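Long-range contacts in FdtA domain-containing protein (Helicobacter canadensis MIT 98-5491, PDB 7N67), which probably catalyses the 3,4-ketoisomerisation of a dTDP-linked keto sugar on the pathway to an unusual formylated sugar: residues B[53-58]-B[134-139]; B[72-77]-B[140-145]; B[80-85]-B[124-129]; B[87-92]-B[100-105]. All blocks are in the same frame, centred on the assembly; numbering follows the deposited sequence.

Interaction 1. Residues B[53-58]-B[134-139]; sequences IKRIYY and DFYNEN. With TYD (thymidine-5'-diphosphate), chain E.
The thymine end of the dTDP pocket is formed where Arg-55, on strand 55-60, meets Asp-134 and Tyr-136 in the loop after strand 127-132. Two guanidinium nitrogens grip a single acceptor side-on: NE and NH1 of Arg-55 donate to Asp-134 O over 3.1 and 3.0 Å. That oxygen lies only 4° out of the guanidinium plane; NE uses a lone pair in the carbonyl plane, whereas NH1 comes from above it. With CG anti to the backbone N (chi1 155°) and a bend at chi3, the chain carries NH2 on to the base, where it donates to TYD O4 at 2.7 Å. Tyr-136 CA sits over the centre of one guanidinium face. The Tyr-136 ring takes the base on one side, with TYD N3 3.3 Å above its centre, and has Glu-138 N on the opposite side, nearer the rim. Tyr-136 OH donates to Glu-138 OE2 at 2.8 Å, fixing the far end of the ring. The thymine methyl, TYD C5M, lies 3.4 Å above the centre of the Tyr-57 ring. Farther out, Lys-54 CD rests on Phe-135 CE2 at 3.6 Å. Glu-44 of the second subunit accepts from Tyr-136 N, placing the pocket beside the subunit interface. An arginine reading O4 and an aromatic ring covering the base form the nucleotide-recognition end of this cupin-type ketoisomerase site.

Interaction 2. Residues B[72-77]-B[140-145]; sequences AHKELE and EYIRDY. With TYD (thymidine-5'-diphosphate), chain E.
A single antiparallel hydrogen-bonded pair, Ala-72 with Ile-142, joins the end of strand 68-73 to strand 141-142, outermost within this chain in the five-stranded sheet. Its evidence is a reciprocal pair of backbone bonds: Ala-72 N to Ile-142 O at 2.9 Å, and Ile-142 N to Ala-72 O at 3.0 Å. Helix 145-152 covers the Ala-72 and Ile-142 side chains through Phe-148. On the other face, His-73 and Tyr-141 lie side by side and make an edge-to-face pair, with ring centroids 4.5 Å apart and planes at 82°. His-73 CE1 is the atom that points in, 3.3 Å above the centre of the Tyr-141 ring. Tyr-141 OH comes within 3.3 Å of the thymine methyl, TYD C5M. From the same segment the extended Arg-143 sends NH1 and NH2 to TYD O1A, at 3.2 and 3.1 Å, and this oxygen lies in the guanidinium plane. Tyr-141 CD2 lies over one guanidinium face, toward the rim, while NE forms a salt bridge with Glu-138. Because His-73 NE2 is hydrogen-bonded to His-71 ND1, and His-71 NE2 to the diphosphate ligand, His-73 is placed as a second-shell residue, consistent with orienting the ligand-binding His-71 imidazole.

Interaction 3. Residues B[80-85]-B[124-129]; sequences LIMMDG and YGAKLL
The flat group of this contact is the Asp-84 carboxylate, and it meets Lys-127 obliquely: Lys-127 NZ lies 3.1 Å from Asp-84 OD2, on the anti side and 32° out of the carboxylate plane. The other oxygen, OD1, forms a salt bridge with Lys-127 of the second subunit. Lys-127 runs beside Asp-84, its CG 3.8 Å from Asp-84 CB, then bends at chi4 (49°) so that NZ can also donate to Gly-125 O at 2.8 Å. With Asp-84 OD1 of the second subunit as third partner, NZ sits among two carboxylates and a carbonyl, probably favouring its charged form. The backbones pair antiparallel, strand 78-84 against strand 127-132 in the six-stranded sheet of the cupin fold. Ile-81 and Leu-129 exchange two bonds, Ile-81 N to Leu-129 O at 2.9 Å and Leu-129 N to Ile-81 O at 2.7 Å. A classic beta bulge follows, in which Met-83 and Asp-84 both face Lys-127. Lys-127 O receives weak bonds from both backbone nitrogens of the bulge, and Lys-127 N returns one to Asp-84 O at 3.0 Å and 163°. On the Met-82 and Leu-128 face, the twice-bent Met-82 chain puts SD 3.6 Å from Leu-128 CD1 and curls CE to within 3.8 Å of Ala-126 CB. Met-83 SD instead touches Leu-129 CD2, beside Met-83 of the second subunit.

Interaction 4. Residues B[87-92]-B[100-105]; sequences CEIVLN and IILNRP
Strands 87-92 and 100-102 run antiparallel, their axes 4.8 Å apart at closest approach and their directions at 149°, with four backbone hydrogen bonds in two reciprocal pairs: Cys-87 with Leu-102, and Ile-89 with Ile-100. The shortest, Ile-100 N to Ile-89 O, measures 2.8 Å, and the longest, Leu-102 N to Cys-87 O, 3.2 Å. Between them Glu-88 and Ile-101 form a non-hydrogen-bonded pair whose side chains lie on the face away from Cys-87 and Ile-89, where Glu-88 CG approaches Ile-101 CG1 at 4.4 Å. The acid of Glu-88 is engaged beyond the hairpin, by Ser-99, Arg-120 and Asn-121. On the inward face Ile-89 places CG1 beside its own backbone N (chi1 -45°), bringing it 3.8 Å from Leu-102 CD1 in a diagonal contact. Two residues on from Ile-89, Leu-91 slants across Ile-100, their CD1 atoms 3.3 Å apart, tight enough to be doubtful. This hairpin edges the five-stranded sheet, strand 98-102 being outermost within this chain and strand 116-120 lying on the far side of 87-92. Its apolar face packs across the sandwich interior: Cys-87 and Leu-102 on Met-82, Ile-89 on Leu-80 of strand 78-84, and Ile-100 on Leu-109 of strand 107-111.

The four contacts divide between the two antiparallel sheets of one cupin domain. Interactions 1 and 3, centres about 18 Å apart, reach the six-stranded sheet, in which strands 55-60, 127-132 and 78-84 are consecutive; interactions 2 and 4, centres about 19 Å apart, sit at opposite edges of the five-stranded one. Interactions 3 and 4, centres about 10 Å apart, face each other across the core, Met-82 packing on Leu-102. Along the chain interaction 4 nests inside 3, and 3 inside both 1 and 2, whose segments alternate. Interactions 1 and 2, centres about 12 Å apart, touch the same dTDP: interaction 1 grips the base, interaction 2 reaches the thymine methyl and the alpha phosphate.

Interaction 1. Residues B[53-58]-B[134-139]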
# COMPACT_ATOMS: atom_id res chain seq x y z
N ILE B 53 -5.91 26.06 -3.93
CA ILE B 53 -5.34 25.25 -2.82
C ILE B 53 -4.54 26.21 -1.95
O ILE B 53 -3.66 26.92 -2.47
CB ILE B 53 -4.50 24.05 -3.33
CG1 ILE B 53 -5.28 23.13 -4.27
CG2 ILE B 53 -3.95 23.26 -2.17
CD1 ILE B 53 -4.41 22.38 -5.26
N LYS B 54 -4.90 26.30 -0.67
CA LYS B 54 -4.15 27.03 0.37
C LYS B 54 -3.50 26.04 1.33
O LYS B 54 -2.52 26.40 2.01
CB LYS B 54 -5.13 27.94 1.11
CG LYS B 54 -5.83 28.97 0.24
CD LYS B 54 -5.18 30.34 0.27
CE LYS B 54 -5.58 31.20 -0.92
NZ LYS B 54 -4.56 32.24 -1.19
N ARG B 55 -4.04 24.83 1.41
CA ARG B 55 -3.56 23.77 2.33
C ARG B 55 -3.92 22.42 1.73
O ARG B 55 -4.93 22.36 1.00
CB ARG B 55 -4.22 23.93 3.70
CG ARG B 55 -4.29 22.66 4.54
CD ARG B 55 -4.90 22.96 5.90
NE ARG B 55 -6.21 23.60 5.77
CZ ARG B 55 -7.36 23.16 6.29
NH1 ARG B 55 -8.47 23.85 6.08
NH2 ARG B 55 -7.41 22.06 7.04
N ILE B 56 -3.07 21.43 1.98
CA ILE B 56 -3.36 20.00 1.73
C ILE B 56 -3.13 19.27 3.05
O ILE B 56 -2.35 19.78 3.90
CB ILE B 56 -2.55 19.43 0.54
CG1 ILE B 56 -1.06 19.25 0.84
CG2 ILE B 56 -2.74 20.30 -0.68
CD1 ILE B 56 -0.68 17.86 1.20
N TYR B 57 -3.83 18.17 3.26
CA TYR B 57 -3.59 17.25 4.39
C TYR B 57 -3.83 15.80 3.90
O TYR B 57 -4.61 15.54 2.93
CB TYR B 57 -4.34 17.75 5.63
CG TYR B 57 -5.85 17.71 5.66
CD1 TYR B 57 -6.52 16.59 6.11
CD2 TYR B 57 -6.62 18.82 5.38
CE1 TYR B 57 -7.90 16.54 6.22
CE2 TYR B 57 -8.01 18.80 5.47
CZ TYR B 57 -8.66 17.66 5.91
OH TYR B 57 -10.03 17.59 6.03
N TYR B 58 -3.10 14.89 4.53
CA TYR B 58 -3.20 13.44 4.27
C TYR B 58 -3.28 12.68 5.59
O TYR B 58 -2.67 13.08 6.62
CB TYR B 58 -2.06 12.94 3.38
CG TYR B 58 -0.66 13.35 3.75
CD1 TYR B 58 0.22 12.44 4.32
CD2 TYR B 58 -0.18 14.61 3.46
CE1 TYR B 58 1.52 12.78 4.64
CE2 TYR B 58 1.12 14.97 3.77
CZ TYR B 58 1.97 14.05 4.35
OH TYR B 58 3.26 14.42 4.63
N ASP B 134 -8.73 26.77 1.98
CA ASP B 134 -8.35 27.80 2.97
C ASP B 134 -7.52 27.19 4.10
O ASP B 134 -7.50 25.96 4.23
CB ASP B 134 -9.60 28.48 3.53
CG ASP B 134 -9.40 29.93 3.96
OD1 ASP B 134 -8.24 30.41 3.98
OD2 ASP B 134 -10.41 30.56 4.27
N PHE B 135 -6.86 28.06 4.88
CA PHE B 135 -5.99 27.71 6.02
C PHE B 135 -6.87 27.08 7.11
O PHE B 135 -8.08 27.36 7.16
CB PHE B 135 -5.24 28.94 6.53
CG PHE B 135 -4.45 29.65 5.46
CD1 PHE B 135 -3.11 29.36 5.26
CD2 PHE B 135 -5.04 30.60 4.63
CE1 PHE B 135 -2.39 30.00 4.27
CE2 PHE B 135 -4.32 31.25 3.64
CZ PHE B 135 -2.99 30.95 3.46
N TYR B 136 -6.27 26.24 7.95
CA TYR B 136 -6.96 25.46 9.01
C TYR B 136 -7.48 26.44 10.05
O TYR B 136 -6.68 27.20 10.61
CB TYR B 136 -6.00 24.47 9.67
CG TYR B 136 -6.47 23.84 10.95
CD1 TYR B 136 -7.63 23.10 11.01
CD2 TYR B 136 -5.70 23.89 12.10
CE1 TYR B 136 -8.03 22.47 12.18
CE2 TYR B 136 -6.08 23.27 13.28
CZ TYR B 136 -7.26 22.56 13.33
OH TYR B 136 -7.67 21.95 14.48
N ASN B 137 -8.78 26.42 10.31
CA ASN B 137 -9.36 27.18 11.44
C ASN B 137 -10.21 26.23 12.29
O ASN B 137 -11.38 26.02 11.92
CB ASN B 137 -10.17 28.38 10.94
CG ASN B 137 -10.30 29.47 11.98
OD1 ASN B 137 -10.19 29.23 13.18
ND2 ASN B 137 -10.53 30.68 11.51
N GLU B 138 -9.66 25.73 13.40
CA GLU B 138 -10.43 24.90 14.37
C GLU B 138 -11.72 25.62 14.79
O GLU B 138 -12.73 24.92 15.00
CB GLU B 138 -9.58 24.55 15.59
CG GLU B 138 -10.30 23.66 16.59
CD GLU B 138 -10.78 22.31 16.07
OE1 GLU B 138 -11.54 21.63 16.81
OE2 GLU B 138 -10.38 21.93 14.95
N ASN B 139 -11.70 26.95 14.87
CA ASN B 139 -12.86 27.78 15.30
C ASN B 139 -14.03 27.57 14.34
O ASN B 139 -15.17 27.61 14.84
CB ASN B 139 -12.55 29.27 15.35
CG ASN B 139 -11.44 29.62 16.33
OD1 ASN B 139 -11.17 28.85 17.25
ND2 ASN B 139 -10.82 30.77 16.13
PA TYD E . -9.56 15.69 12.76
O1A TYD E . -10.46 16.83 12.41
O2A TYD E . -9.84 14.92 14.01
O3A TYD E . -9.43 14.71 11.51
PB TYD E . -10.47 14.00 10.52
O1B TYD E . -9.64 13.04 9.68
O2B TYD E . -11.43 13.30 11.45
O3B TYD E . -11.14 15.06 9.69
O5' TYD E . -8.05 16.20 12.83
C5' TYD E . -7.16 15.51 13.73
C4' TYD E . -6.28 16.54 14.37
O4' TYD E . -5.54 17.23 13.34
C3' TYD E . -7.03 17.60 15.18
O3' TYD E . -6.39 17.83 16.42
C2' TYD E . -6.95 18.83 14.30
C1' TYD E . -5.64 18.63 13.55
N1 TYD E . -5.59 19.30 12.23
C2 TYD E . -4.66 20.31 12.04
O2 TYD E . -3.88 20.65 12.92
N3 TYD E . -4.70 20.90 10.80
C4 TYD E . -5.54 20.58 9.75
O4 TYD E . -5.45 21.20 8.68
C5 TYD E . -6.47 19.51 10.00
C5M TYD E . -7.42 19.11 8.91
C6 TYD E . -6.46 18.93 11.22
O HOH W 1 -10.50 24.52 8.43

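Interaction 2. Residues B[72-77]-B[140-145]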
# COMPACT_ATOMS: atom_id res chain seq x y z
N ALA B 72 -18.54 19.59 9.88
CA ALA B 72 -19.07 20.42 8.78
C ALA B 72 -18.42 21.80 8.86
O ALA B 72 -17.79 22.10 9.88
CB ALA B 72 -20.59 20.50 8.86
N HIS B 73 -18.57 22.59 7.80
CA HIS B 73 -17.85 23.87 7.55
C HIS B 73 -18.77 24.76 6.73
O HIS B 73 -19.30 24.24 5.73
CB HIS B 73 -16.53 23.56 6.83
CG HIS B 73 -15.80 22.43 7.47
ND1 HIS B 73 -14.78 22.62 8.38
CD2 HIS B 73 -16.00 21.09 7.38
CE1 HIS B 73 -14.36 21.44 8.81
NE2 HIS B 73 -15.10 20.48 8.21
N LYS B 74 -18.97 26.01 7.15
CA LYS B 74 -19.84 26.99 6.43
C LYS B 74 -19.15 27.40 5.12
O LYS B 74 -19.85 27.51 4.11
CB LYS B 74 -20.19 28.17 7.35
CG LYS B 74 -20.95 27.82 8.63
CD LYS B 74 -20.94 28.91 9.72
CE LYS B 74 -22.25 29.66 9.88
NZ LYS B 74 -22.88 30.00 8.58
N GLU B 75 -17.81 27.55 5.12
CA GLU B 75 -17.04 28.19 4.01
C GLU B 75 -16.11 27.17 3.29
O GLU B 75 -16.12 27.13 2.01
CB GLU B 75 -16.29 29.41 4.58
CG GLU B 75 -16.76 30.76 4.05
CD GLU B 75 -18.19 30.86 3.52
OE1 GLU B 75 -19.12 30.78 4.34
OE2 GLU B 75 -18.35 31.01 2.28
N LEU B 76 -15.38 26.36 4.06
CA LEU B 76 -14.29 25.49 3.53
C LEU B 76 -14.84 24.54 2.46
O LEU B 76 -15.78 23.78 2.77
CB LEU B 76 -13.66 24.70 4.68
CG LEU B 76 -12.39 23.94 4.30
CD1 LEU B 76 -11.27 24.90 3.93
CD2 LEU B 76 -11.96 23.01 5.43
N GLU B 77 -14.28 24.60 1.24
CA GLU B 77 -14.54 23.61 0.16
C GLU B 77 -13.33 22.67 0.16
O GLU B 77 -12.24 23.14 0.50
CB GLU B 77 -14.79 24.30 -1.17
CG GLU B 77 -16.03 25.17 -1.19
CD GLU B 77 -16.44 25.70 -2.56
OE1 GLU B 77 -17.64 25.96 -2.75
OE2 GLU B 77 -15.57 25.87 -3.43
N GLU B 140 -13.79 27.39 13.04
CA GLU B 140 -14.84 27.34 11.98
C GLU B 140 -15.39 25.91 11.80
O GLU B 140 -16.32 25.75 10.98
CB GLU B 140 -14.30 27.89 10.66
CG GLU B 140 -14.07 29.38 10.70
CD GLU B 140 -15.31 30.11 11.19
OE1 GLU B 140 -16.39 29.92 10.56
OE2 GLU B 140 -15.21 30.83 12.23
N TYR B 141 -14.83 24.93 12.52
CA TYR B 141 -15.28 23.51 12.55
C TYR B 141 -16.59 23.41 13.33
O TYR B 141 -16.73 24.00 14.41
CB TYR B 141 -14.24 22.59 13.20
CG TYR B 141 -13.24 21.94 12.27
CD1 TYR B 141 -12.34 22.69 11.54
CD2 TYR B 141 -13.16 20.57 12.17
CE1 TYR B 141 -11.41 22.10 10.70
CE2 TYR B 141 -12.23 19.95 11.35
CZ TYR B 141 -11.35 20.72 10.62
OH TYR B 141 -10.43 20.11 9.80
N ILE B 142 -17.55 22.66 12.79
CA ILE B 142 -18.73 22.17 13.55
C ILE B 142 -18.52 20.67 13.75
O ILE B 142 -18.50 19.96 12.73
CB ILE B 142 -20.02 22.52 12.79
CG1 ILE B 142 -20.04 24.02 12.47
CG2 ILE B 142 -21.24 22.06 13.57
CD1 ILE B 142 -21.07 24.40 11.46
N ARG B 143 -18.27 20.24 14.99
CA ARG B 143 -17.95 18.83 15.33
C ARG B 143 -19.12 18.18 16.08
O ARG B 143 -18.89 17.12 16.71
CB ARG B 143 -16.68 18.77 16.20
CG ARG B 143 -15.43 19.34 15.55
CD ARG B 143 -14.20 19.05 16.39
NE ARG B 143 -12.95 19.42 15.73
CZ ARG B 143 -12.33 18.71 14.80
NH1 ARG B 143 -12.84 17.56 14.39
NH2 ARG B 143 -11.20 19.15 14.27
N ASP B 144 -20.30 18.80 16.07
CA ASP B 144 -21.54 18.28 16.71
C ASP B 144 -22.64 18.26 15.65
O ASP B 144 -22.88 19.34 15.06
CB ASP B 144 -21.96 19.13 17.90
CG ASP B 144 -23.14 18.56 18.67
OD1 ASP B 144 -24.30 18.72 18.22
OD2 ASP B 144 -22.89 17.93 19.70
N TYR B 145 -23.28 17.11 15.41
CA TYR B 145 -24.30 16.96 14.34
C TYR B 145 -25.52 17.85 14.65
O TYR B 145 -26.03 18.54 13.70
CB TYR B 145 -24.66 15.49 14.10
CG TYR B 145 -25.57 15.30 12.91
CD1 TYR B 145 -25.20 15.73 11.64
CD2 TYR B 145 -26.82 14.72 13.05
CE1 TYR B 145 -26.04 15.59 10.55
CE2 TYR B 145 -27.67 14.57 11.96
CZ TYR B 145 -27.28 15.00 10.71
OH TYR B 145 -28.14 14.84 9.67
PA TYD E . -9.56 15.69 12.76
O1A TYD E . -10.46 16.83 12.41
O2A TYD E . -9.84 14.92 14.01
O3A TYD E . -9.43 14.71 11.51
PB TYD E . -10.47 14.00 10.52
O1B TYD E . -9.64 13.04 9.68
O2B TYD E . -11.43 13.30 11.45
O3B TYD E . -11.14 15.06 9.69
O5' TYD E . -8.05 16.20 12.83
C5' TYD E . -7.16 15.51 13.73
C4' TYD E . -6.28 16.54 14.37
O4' TYD E . -5.54 17.23 13.34
C3' TYD E . -7.03 17.60 15.18
O3' TYD E . -6.39 17.83 16.42
C2' TYD E . -6.95 18.83 14.30
C1' TYD E . -5.64 18.63 13.55
N1 TYD E . -5.59 19.30 12.23
C2 TYD E . -4.66 20.31 12.04
O2 TYD E . -3.88 20.65 12.92
N3 TYD E . -4.70 20.90 10.80
C4 TYD E . -5.54 20.58 9.75
O4 TYD E . -5.45 21.20 8.68
C5 TYD E . -6.47 19.51 10.00
C5M TYD E . -7.42 19.11 8.91
C6 TYD E . -6.46 18.93 11.22

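Interaction 3. Residues B[80-85]-B[124-129]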
# COMPACT_ATOMS: atom_id res chain seq x y z
N LEU B 80 -11.39 15.40 -2.03
CA LEU B 80 -10.89 14.16 -1.38
C LEU B 80 -10.39 13.21 -2.46
O LEU B 80 -11.07 13.06 -3.48
CB LEU B 80 -12.03 13.51 -0.59
CG LEU B 80 -12.18 13.97 0.85
CD1 LEU B 80 -12.50 15.44 0.92
CD2 LEU B 80 -13.24 13.14 1.56
N ILE B 81 -9.24 12.59 -2.23
CA ILE B 81 -8.65 11.55 -3.12
C ILE B 81 -8.09 10.43 -2.25
O ILE B 81 -7.24 10.73 -1.41
CB ILE B 81 -7.56 12.19 -3.98
CG1 ILE B 81 -8.11 13.43 -4.70
CG2 ILE B 81 -6.99 11.16 -4.94
CD1 ILE B 81 -7.07 14.27 -5.37
N MET B 82 -8.60 9.20 -2.39
CA MET B 82 -7.98 7.99 -1.78
C MET B 82 -6.76 7.61 -2.61
O MET B 82 -6.93 7.01 -3.67
CB MET B 82 -8.93 6.79 -1.75
CG MET B 82 -10.06 6.97 -0.78
SD MET B 82 -9.48 7.35 0.90
CE MET B 82 -8.72 5.78 1.32
N MET B 83 -5.57 7.91 -2.09
CA MET B 83 -4.32 7.57 -2.80
C MET B 83 -3.99 6.08 -2.63
O MET B 83 -3.31 5.54 -3.49
CB MET B 83 -3.14 8.43 -2.31
CG MET B 83 -2.33 8.94 -3.46
SD MET B 83 -2.21 10.72 -3.34
CE MET B 83 -0.48 10.84 -2.91
N ASP B 84 -4.42 5.47 -1.53
CA ASP B 84 -4.16 4.04 -1.22
C ASP B 84 -5.40 3.45 -0.55
O ASP B 84 -5.91 4.04 0.41
CB ASP B 84 -2.92 3.87 -0.33
CG ASP B 84 -2.28 2.51 -0.47
OD1 ASP B 84 -2.17 2.06 -1.59
OD2 ASP B 84 -1.89 1.91 0.56
N GLY B 85 -5.87 2.31 -1.05
CA GLY B 85 -6.96 1.56 -0.41
C GLY B 85 -8.28 2.25 -0.62
O GLY B 85 -8.42 3.02 -1.60
N TYR B 124 -7.24 -1.20 5.88
CA TYR B 124 -6.15 -1.09 6.88
C TYR B 124 -4.94 -0.42 6.21
O TYR B 124 -4.45 -0.90 5.15
CB TYR B 124 -5.86 -2.45 7.48
CG TYR B 124 -4.94 -2.38 8.66
CD1 TYR B 124 -5.44 -2.32 9.96
CD2 TYR B 124 -3.57 -2.29 8.48
CE1 TYR B 124 -4.60 -2.22 11.05
CE2 TYR B 124 -2.71 -2.19 9.56
CZ TYR B 124 -3.24 -2.17 10.84
OH TYR B 124 -2.40 -2.08 11.90
N GLY B 125 -4.52 0.71 6.79
CA GLY B 125 -3.40 1.53 6.30
C GLY B 125 -3.77 2.38 5.09
O GLY B 125 -2.84 2.94 4.51
N ALA B 126 -5.06 2.50 4.75
CA ALA B 126 -5.58 3.34 3.65
C ALA B 126 -5.18 4.80 3.90
O ALA B 126 -5.16 5.24 5.07
CB ALA B 126 -7.08 3.23 3.53
N LYS B 127 -4.91 5.53 2.81
CA LYS B 127 -4.36 6.90 2.82
C LYS B 127 -5.29 7.80 2.03
O LYS B 127 -5.68 7.40 0.90
CB LYS B 127 -2.94 6.85 2.25
CG LYS B 127 -2.11 5.75 2.87
CD LYS B 127 -0.62 5.80 2.52
CE LYS B 127 0.15 4.65 3.15
NZ LYS B 127 -0.53 3.35 2.91
N LEU B 128 -5.67 8.92 2.63
CA LEU B 128 -6.58 9.92 2.03
C LEU B 128 -5.81 11.23 1.87
O LEU B 128 -5.14 11.63 2.85
CB LEU B 128 -7.78 10.10 2.95
CG LEU B 128 -8.73 11.24 2.60
CD1 LEU B 128 -9.43 10.97 1.28
CD2 LEU B 128 -9.76 11.43 3.71
N LEU B 129 -5.87 11.82 0.68
CA LEU B 129 -5.34 13.18 0.41
C LEU B 129 -6.52 14.14 0.35
O LEU B 129 -7.55 13.76 -0.23
CB LEU B 129 -4.56 13.17 -0.91
CG LEU B 129 -4.02 14.52 -1.35
CD1 LEU B 129 -2.99 15.06 -0.37
CD2 LEU B 129 -3.45 14.42 -2.76

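Interaction 4. Residues B[87-92]-B[100-105]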
# COMPACT_ATOMS: atom_id res chain seq x y z
N CYS B 87 -12.11 3.88 1.25
CA CYS B 87 -13.00 4.17 2.39
C CYS B 87 -14.38 4.57 1.88
O CYS B 87 -14.55 4.72 0.66
CB CYS B 87 -12.36 5.18 3.32
SG CYS B 87 -12.86 6.88 2.99
N GLU B 88 -15.33 4.64 2.80
CA GLU B 88 -16.72 5.07 2.52
C GLU B 88 -16.90 6.49 3.04
O GLU B 88 -16.94 6.67 4.27
CB GLU B 88 -17.70 4.09 3.14
CG GLU B 88 -19.12 4.35 2.70
CD GLU B 88 -20.16 3.51 3.40
OE1 GLU B 88 -21.34 3.90 3.39
OE2 GLU B 88 -19.77 2.46 3.96
N ILE B 89 -17.01 7.46 2.13
CA ILE B 89 -17.39 8.86 2.49
C ILE B 89 -18.90 8.91 2.68
O ILE B 89 -19.60 8.49 1.76
CB ILE B 89 -16.94 9.90 1.43
CG1 ILE B 89 -15.50 9.69 0.96
CG2 ILE B 89 -17.16 11.30 1.98
CD1 ILE B 89 -14.50 9.62 2.07
N VAL B 90 -19.35 9.40 3.84
CA VAL B 90 -20.80 9.60 4.15
C VAL B 90 -21.06 11.10 4.31
O VAL B 90 -20.46 11.73 5.21
CB VAL B 90 -21.25 8.82 5.41
CG1 VAL B 90 -22.76 8.85 5.55
CG2 VAL B 90 -20.75 7.39 5.41
N LEU B 91 -21.96 11.60 3.48
CA LEU B 91 -22.27 13.03 3.25
C LEU B 91 -23.70 13.30 3.70
O LEU B 91 -24.62 12.53 3.36
CB LEU B 91 -22.13 13.33 1.75
CG LEU B 91 -20.72 13.24 1.18
CD1 LEU B 91 -20.71 13.76 -0.25
CD2 LEU B 91 -19.72 14.02 2.05
N ASN B 92 -23.89 14.40 4.41
CA ASN B 92 -25.21 14.74 4.97
C ASN B 92 -25.30 16.26 4.98
O ASN B 92 -24.39 16.88 5.56
CB ASN B 92 -25.40 14.11 6.35
CG ASN B 92 -26.81 14.30 6.86
OD1 ASN B 92 -27.21 15.42 7.17
ND2 ASN B 92 -27.57 13.22 6.89
N ILE B 100 -20.52 7.62 -0.69
CA ILE B 100 -19.67 7.57 -1.91
C ILE B 100 -18.44 6.75 -1.57
O ILE B 100 -17.69 7.14 -0.66
CB ILE B 100 -19.30 8.96 -2.43
CG1 ILE B 100 -20.55 9.73 -2.87
CG2 ILE B 100 -18.29 8.85 -3.57
CD1 ILE B 100 -20.60 11.13 -2.32
N ILE B 101 -18.25 5.64 -2.27
CA ILE B 101 -17.05 4.79 -2.09
C ILE B 101 -15.95 5.36 -2.97
O ILE B 101 -16.21 5.51 -4.17
CB ILE B 101 -17.33 3.31 -2.41
CG1 ILE B 101 -18.16 2.67 -1.29
CG2 ILE B 101 -16.02 2.57 -2.64
CD1 ILE B 101 -19.44 2.02 -1.76
N LEU B 102 -14.81 5.70 -2.36
CA LEU B 102 -13.55 5.99 -3.05
C LEU B 102 -12.62 4.80 -2.85
O LEU B 102 -12.32 4.48 -1.68
CB LEU B 102 -12.95 7.28 -2.49
CG LEU B 102 -13.81 8.53 -2.62
CD1 LEU B 102 -13.10 9.72 -1.97
CD2 LEU B 102 -14.16 8.83 -4.07
N ASN B 103 -12.20 4.16 -3.94
CA ASN B 103 -11.31 2.97 -3.91
C ASN B 103 -10.29 3.01 -5.05
O ASN B 103 -9.63 1.97 -5.23
CB ASN B 103 -12.10 1.66 -3.95
CG ASN B 103 -13.07 1.55 -5.11
OD1 ASN B 103 -14.01 0.76 -5.05
ND2 ASN B 103 -12.88 2.35 -6.15
N ARG B 104 -10.13 4.13 -5.76
CA ARG B 104 -9.05 4.24 -6.77
C ARG B 104 -8.49 5.66 -6.74
O ARG B 104 -9.18 6.59 -6.36
CB ARG B 104 -9.51 3.83 -8.18
CG ARG B 104 -10.87 4.31 -8.66
CD ARG B 104 -11.24 3.69 -10.00
NE ARG B 104 -10.07 3.44 -10.86
CZ ARG B 104 -9.92 2.43 -11.75
NH1 ARG B 104 -8.80 2.33 -12.45
NH2 ARG B 104 -10.85 1.51 -11.95
N PRO B 105 -7.21 5.83 -7.09
CA PRO B 105 -6.58 7.15 -7.09
C PRO B 105 -6.99 8.10 -8.22
O PRO B 105 -6.64 9.27 -8.12
CB PRO B 105 -5.08 6.82 -7.22
CG PRO B 105 -5.07 5.52 -7.98
CD PRO B 105 -6.27 4.76 -7.46